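Long-range contact in histidine triad protein (Plasmodium falciparum 3D7, PDB 5CS2), which probably hydrolyses diadenosine triphosphate to AMP and ADP, as a member of the FHIT-like histidine triad hydrolases: residues E3-Y15 with I76-I88. Residues are numbered along the deposited sequence; the frame is centred on the assembly and turned at random.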
loop_
_atom_site.group_PDB
_atom_site.type_symbol
_atom_site.label_atom_id
_atom_site.label_comp_id
_atom_site.label_asym_id
_atom_site.label_seq_id
_atom_site.Cartn_x
_atom_site.Cartn_y
_atom_site.Cartn_z
ATOM N N GLU A 3 -17.714 -10.200 9.535
ATOM C CA GLU A 3 -18.351 -9.752 8.292
ATOM C C GLU A 3 -17.450 -8.816 7.443
ATOM O O GLU A 3 -17.564 -8.882 6.216
ATOM C CB GLU A 3 -19.735 -9.141 8.549
ATOM C CG GLU A 3 -20.303 -8.211 7.477
ATOM C CD GLU A 3 -21.428 -8.752 6.610
ATOM O OE1 GLU A 3 -22.176 -7.929 6.031
ATOM O OE2 GLU A 3 -21.561 -9.993 6.502
ATOM N N LYS A 4 -16.583 -7.958 8.056
ATOM C CA LYS A 4 -15.701 -7.057 7.272
ATOM C C LYS A 4 -14.842 -7.861 6.272
ATOM O O LYS A 4 -14.797 -7.545 5.082
ATOM C CB LYS A 4 -14.743 -6.232 8.168
ATOM C CG LYS A 4 -13.828 -5.295 7.356
ATOM C CD LYS A 4 -12.566 -4.805 8.120
ATOM C CE LYS A 4 -11.480 -4.324 7.160
ATOM N NZ LYS A 4 -10.224 -3.848 7.850
ATOM N N TYR A 5 -14.164 -8.882 6.785
ATOM C CA TYR A 5 -13.255 -9.688 5.975
ATOM C C TYR A 5 -13.969 -10.612 5.024
ATOM O O TYR A 5 -13.477 -10.813 3.915
ATOM C CB TYR A 5 -12.250 -10.400 6.846
ATOM C CG TYR A 5 -11.404 -9.374 7.553
ATOM C CD1 TYR A 5 -10.529 -8.549 6.838
ATOM C CD2 TYR A 5 -11.573 -9.123 8.911
ATOM C CE1 TYR A 5 -9.823 -7.529 7.465
ATOM C CE2 TYR A 5 -10.853 -8.115 9.556
ATOM C CZ TYR A 5 -9.975 -7.324 8.828
ATOM O OH TYR A 5 -9.253 -6.333 9.445
ATOM N N LYS A 6 -15.162 -11.097 5.410
ATOM C CA LYS A 6 -15.993 -11.931 4.558
ATOM C C LYS A 6 -16.441 -11.041 3.405
ATOM O O LYS A 6 -16.448 -11.485 2.258
ATOM C CB LYS A 6 -17.206 -12.453 5.369
ATOM C CG LYS A 6 -18.135 -13.387 4.591
ATOM C CD LYS A 6 -19.401 -13.708 5.396
ATOM C CE LYS A 6 -20.628 -13.946 4.539
ATOM N NZ LYS A 6 -20.589 -15.253 3.829
ATOM N N ASN A 7 -16.755 -9.756 3.697
ATOM C CA ASN A 7 -17.192 -8.803 2.682
ATOM C C ASN A 7 -16.043 -8.502 1.705
ATOM O O ASN A 7 -16.271 -8.392 0.500
ATOM C CB ASN A 7 -17.704 -7.513 3.329
ATOM C CG ASN A 7 -18.497 -6.646 2.378
ATOM O OD1 ASN A 7 -18.964 -7.088 1.323
ATOM N ND2 ASN A 7 -18.698 -5.394 2.745
ATOM N N ILE A 8 -14.802 -8.437 2.216
ATOM C CA ILE A 8 -13.649 -8.198 1.342
ATOM C C ILE A 8 -13.496 -9.413 0.395
ATOM O O ILE A 8 -13.344 -9.232 -0.810
ATOM C CB ILE A 8 -12.380 -7.964 2.191
ATOM C CG1 ILE A 8 -12.375 -6.527 2.771
ATOM C CG2 ILE A 8 -11.055 -8.282 1.402
ATOM C CD1 ILE A 8 -11.128 -6.187 3.666
ATOM N N LEU A 9 -13.586 -10.637 0.950
ATOM C CA LEU A 9 -13.459 -11.874 0.165
ATOM C C LEU A 9 -14.501 -11.964 -0.934
ATOM O O LEU A 9 -14.188 -12.377 -2.051
ATOM C CB LEU A 9 -13.455 -13.113 1.075
ATOM C CG LEU A 9 -12.227 -13.303 1.956
ATOM C CD1 LEU A 9 -12.455 -14.433 2.903
ATOM C CD2 LEU A 9 -10.957 -13.646 1.123
ATOM N N GLU A 10 -15.720 -11.470 -0.656
ATOM C CA GLU A 10 -16.776 -11.426 -1.664
ATOM C C GLU A 10 -16.352 -10.467 -2.778
ATOM O O GLU A 10 -16.449 -10.822 -3.954
ATOM C CB GLU A 10 -18.114 -10.998 -1.029
ATOM C CG GLU A 10 -18.643 -12.016 -0.014
ATOM C CD GLU A 10 -19.723 -11.582 0.971
ATOM O OE1 GLU A 10 -19.859 -10.362 1.230
ATOM O OE2 GLU A 10 -20.409 -12.475 1.521
ATOM N N LYS A 11 -15.784 -9.294 -2.408
ATOM C CA LYS A 11 -15.307 -8.308 -3.383
ATOM C C LYS A 11 -14.138 -8.846 -4.203
ATOM O O LYS A 11 -13.988 -8.472 -5.374
ATOM C CB LYS A 11 -14.932 -6.985 -2.695
ATOM C CG LYS A 11 -16.149 -6.278 -2.110
ATOM C CD LYS A 11 -15.813 -4.978 -1.405
ATOM C CE LYS A 11 -17.052 -4.331 -0.815
ATOM N NZ LYS A 11 -18.009 -3.868 -1.861
ATOM N N LEU A 12 -13.303 -9.716 -3.583
ATOM C CA LEU A 12 -12.149 -10.331 -4.246
ATOM C C LEU A 12 -12.582 -11.539 -5.082
ATOM O O LEU A 12 -11.739 -12.163 -5.747
ATOM C CB LEU A 12 -11.079 -10.768 -3.205
ATOM C CG LEU A 12 -10.357 -9.680 -2.392
ATOM C CD1 LEU A 12 -9.576 -10.275 -1.273
ATOM C CD2 LEU A 12 -9.430 -8.875 -3.265
ATOM N N GLU A 13 -13.879 -11.918 -5.006
ATOM C CA GLU A 13 -14.461 -13.066 -5.710
ATOM C C GLU A 13 -13.780 -14.373 -5.287
ATOM O O GLU A 13 -13.647 -15.309 -6.077
ATOM C CB GLU A 13 -14.488 -12.844 -7.241
ATOM C CG GLU A 13 -15.320 -11.639 -7.655
ATOM C CD GLU A 13 -15.849 -11.592 -9.077
ATOM O OE1 GLU A 13 -15.672 -12.578 -9.828
ATOM O OE2 GLU A 13 -16.440 -10.550 -9.442
ATOM N N TRP A 14 -13.365 -14.441 -4.017
ATOM C CA TRP A 14 -12.709 -15.626 -3.491
ATOM C C TRP A 14 -13.701 -16.732 -3.115
ATOM O O TRP A 14 -14.831 -16.471 -2.690
ATOM C CB TRP A 14 -11.849 -15.268 -2.273
ATOM C CG TRP A 14 -11.148 -16.429 -1.626
ATOM C CD1 TRP A 14 -9.920 -16.930 -1.946
ATOM C CD2 TRP A 14 -11.644 -17.234 -0.545
ATOM N NE1 TRP A 14 -9.628 -18.012 -1.154
ATOM C CE2 TRP A 14 -10.668 -18.220 -0.278
ATOM C CE3 TRP A 14 -12.849 -17.254 0.186
ATOM C CZ2 TRP A 14 -10.821 -19.174 0.740
ATOM C CZ3 TRP A 14 -13.004 -18.210 1.186
ATOM C CH2 TRP A 14 -11.987 -19.134 1.474
ATOM N N TYR A 15 -13.230 -17.972 -3.225
ATOM C CA TYR A 15 -13.917 -19.176 -2.757
ATOM C C TYR A 15 -12.848 -20.183 -2.396
ATOM O O TYR A 15 -11.719 -20.102 -2.914
ATOM C CB TYR A 15 -14.941 -19.719 -3.766
ATOM C CG TYR A 15 -14.381 -20.011 -5.141
ATOM C CD1 TYR A 15 -13.818 -21.250 -5.438
ATOM C CD2 TYR A 15 -14.469 -19.072 -6.165
ATOM C CE1 TYR A 15 -13.326 -21.534 -6.711
ATOM C CE2 TYR A 15 -13.976 -19.344 -7.439
ATOM C CZ TYR A 15 -13.416 -20.582 -7.711
ATOM O OH TYR A 15 -12.925 -20.846 -8.964
ATOM N N ILE A 76 -7.836 -1.790 -6.344
ATOM C CA ILE A 76 -8.747 -2.160 -5.260
ATOM C C ILE A 76 -8.511 -3.597 -4.811
ATOM O O ILE A 76 -8.438 -3.874 -3.607
ATOM C CB ILE A 76 -10.194 -1.916 -5.730
ATOM C CG1 ILE A 76 -10.459 -0.390 -5.930
ATOM C CG2 ILE A 76 -11.243 -2.604 -4.799
ATOM C CD1 ILE A 76 -11.785 -0.073 -6.669
ATOM N N ASP A 77 -8.414 -4.520 -5.780
ATOM C CA ASP A 77 -8.244 -5.939 -5.472
ATOM C C ASP A 77 -6.984 -6.203 -4.652
ATOM O O ASP A 77 -7.068 -6.799 -3.577
ATOM C CB ASP A 77 -8.272 -6.772 -6.770
ATOM C CG ASP A 77 -8.252 -8.280 -6.531
ATOM O OD1 ASP A 77 -7.233 -8.781 -6.020
ATOM O OD2 ASP A 77 -9.248 -8.965 -6.911
ATOM N N ILE A 78 -5.818 -5.746 -5.128
ATOM C CA ILE A 78 -4.565 -6.044 -4.459
ATOM C C ILE A 78 -4.489 -5.401 -3.052
ATOM O O ILE A 78 -3.879 -5.983 -2.142
ATOM C CB ILE A 78 -3.311 -5.756 -5.325
ATOM C CG1 ILE A 78 -2.113 -6.569 -4.785
ATOM C CG2 ILE A 78 -2.982 -4.254 -5.360
ATOM C CD1 ILE A 78 -0.863 -6.657 -5.635
ATOM N N ASN A 79 -5.162 -4.251 -2.890
ATOM C CA ASN A 79 -5.126 -3.529 -1.624
ATOM C C ASN A 79 -6.100 -4.076 -0.608
ATOM O O ASN A 79 -5.745 -4.129 0.575
ATOM C CB ASN A 79 -5.261 -2.050 -1.842
ATOM C CG ASN A 79 -3.910 -1.504 -2.270
ATOM O OD1 ASN A 79 -2.898 -1.616 -1.565
ATOM N ND2 ASN A 79 -3.834 -1.053 -3.507
ATOM N N LEU A 80 -7.268 -4.524 -1.047
ATOM C CA LEU A 80 -8.193 -5.224 -0.138
ATOM C C LEU A 80 -7.566 -6.556 0.296
ATOM O O LEU A 80 -7.636 -6.909 1.472
ATOM C CB LEU A 80 -9.561 -5.437 -0.775
ATOM C CG LEU A 80 -10.396 -4.174 -1.053
ATOM C CD1 LEU A 80 -11.705 -4.559 -1.712
ATOM C CD2 LEU A 80 -10.662 -3.353 0.227
ATOM N N LEU A 81 -6.871 -7.263 -0.638
ATOM C CA LEU A 81 -6.157 -8.499 -0.284
ATOM C C LEU A 81 -5.053 -8.229 0.748
ATOM O O LEU A 81 -4.869 -8.992 1.683
ATOM C CB LEU A 81 -5.564 -9.156 -1.567
ATOM C CG LEU A 81 -4.816 -10.462 -1.328
ATOM C CD1 LEU A 81 -5.754 -11.527 -0.691
ATOM C CD2 LEU A 81 -4.268 -11.012 -2.631
ATOM N N CYS A 82 -4.314 -7.125 0.585
ATOM C CA CYS A 82 -3.291 -6.729 1.533
ATOM C C CYS A 82 -3.868 -6.563 2.936
ATOM O O CYS A 82 -3.300 -7.104 3.892
ATOM C CB CYS A 82 -2.586 -5.452 1.087
ATOM S SG CYS A 82 -1.269 -4.949 2.213
ATOM N N ASN A 83 -4.942 -5.789 3.053
ATOM C CA ASN A 83 -5.584 -5.542 4.360
ATOM C C ASN A 83 -6.053 -6.884 4.973
ATOM O O ASN A 83 -5.749 -7.154 6.138
ATOM C CB ASN A 83 -6.745 -4.567 4.189
ATOM C CG ASN A 83 -7.210 -4.025 5.506
ATOM O OD1 ASN A 83 -8.110 -4.579 6.137
ATOM N ND2 ASN A 83 -6.660 -2.905 5.909
ATOM N N PHE A 84 -6.711 -7.729 4.157
ATOM C CA PHE A 84 -7.182 -9.062 4.558
ATOM C C PHE A 84 -6.000 -9.904 5.044
ATOM O O PHE A 84 -6.105 -10.564 6.083
ATOM C CB PHE A 84 -7.897 -9.754 3.393
ATOM C CG PHE A 84 -8.323 -11.181 3.694
ATOM C CD1 PHE A 84 -9.426 -11.438 4.512
ATOM C CD2 PHE A 84 -7.573 -12.260 3.230
ATOM C CE1 PHE A 84 -9.815 -12.752 4.798
ATOM C CE2 PHE A 84 -7.936 -13.580 3.561
ATOM C CZ PHE A 84 -9.070 -13.812 4.317
ATOM N N MET A 85 -4.854 -9.912 4.284
ATOM C CA MET A 85 -3.700 -10.714 4.674
ATOM C C MET A 85 -3.004 -10.216 5.929
ATOM O O MET A 85 -2.514 -11.032 6.693
ATOM C CB MET A 85 -2.706 -10.880 3.512
ATOM C CG MET A 85 -3.228 -11.787 2.408
ATOM S SD MET A 85 -3.850 -13.435 2.979
ATOM C CE MET A 85 -2.574 -13.977 3.911
ATOM N N CYS A 86 -3.034 -8.886 6.217
ATOM C CA CYS A 86 -2.488 -8.399 7.479
ATOM C C CYS A 86 -3.332 -8.931 8.627
ATOM O O CYS A 86 -2.776 -9.299 9.657
ATOM C CB CYS A 86 -2.411 -6.882 7.508
ATOM S SG CYS A 86 -1.123 -6.234 6.444
ATOM N N TYR A 87 -4.645 -9.031 8.424
ATOM C CA TYR A 87 -5.540 -9.619 9.439
ATOM C C TYR A 87 -5.183 -11.098 9.681
ATOM O O TYR A 87 -4.919 -11.487 10.817
ATOM C CB TYR A 87 -6.998 -9.469 9.016
ATOM C CG TYR A 87 -7.993 -10.085 9.982
ATOM C CD1 TYR A 87 -8.299 -9.462 11.196
ATOM C CD2 TYR A 87 -8.604 -11.302 9.702
ATOM C CE1 TYR A 87 -9.238 -10.009 12.073
ATOM C CE2 TYR A 87 -9.514 -11.878 10.591
ATOM C CZ TYR A 87 -9.840 -11.217 11.764
ATOM O OH TYR A 87 -10.761 -11.763 12.624
ATOM N N ILE A 88 -5.083 -11.898 8.599
ATOM C CA ILE A 88 -4.730 -13.327 8.704
ATOM C C ILE A 88 -3.376 -13.533 9.351
ATOM O O ILE A 88 -3.268 -14.312 10.299
ATOM C CB ILE A 88 -4.790 -13.983 7.281
ATOM C CG1 ILE A 88 -6.226 -13.960 6.684
ATOM C CG2 ILE A 88 -4.190 -15.408 7.307
ATOM C CD1 ILE A 88 -7.393 -14.662 7.553
HETATM O O HOH W 1 -11.701 -7.797 -7.083
#
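Tyr5 of the N-terminal helix 4-11 lies flat against Tyr87 of helix 72-93 in an offset stack, the ring centroids 4.0 Å apart and the planes inclined by 18°. Followed outward, Tyr5 CB sits 3.8 Å from Phe84 CD1, in the plane of the Phe84 ring at its edge; CG and CD2 then lie over CD2 of Tyr87. Along one edge CD1 stays beside Phe84 and Asn83 OD1 sits near the ring plane by CE1; on the CD2 side CE2 comes closest to Tyr87, 3.3 Å from its CD1. Finally Tyr5 OH accepts a bond from Lys4 NZ. The Lys4 chain, with CG anti to the backbone N and extended beyond it, runs over the other face of the Tyr5 ring, and NZ donates a hydrogen bond to Asn83 OD1, 2.8 Å, from 22° off the carbonyl plane. Segments 4-11 and 76-88 run roughly antiparallel, at 149°. One turn on, Leu9 CD2 lies over a Phe84 face as a CH-pi contact, 3.9 Å from the ring centroid, and Ile8 CG2 packs on Leu80 CB. Leu12, just before the Schellman residue Glu13, places CD2 3.2 Å from Asp77 O; a water links Asp77 OD2 to Lys11 O, while Thr39 and Ser42 hold Asp77 OD1. Lys4 NZ also bonds to Leu70 O and Asn83 ND2 to Tyr67 O, both of the second subunit. The contact thus joins an apolar seam to a polar cluster tying the N-terminal helix into the dimer interface, where Asn83 OD1 and Leu70 O probably stabilise the lysine charge.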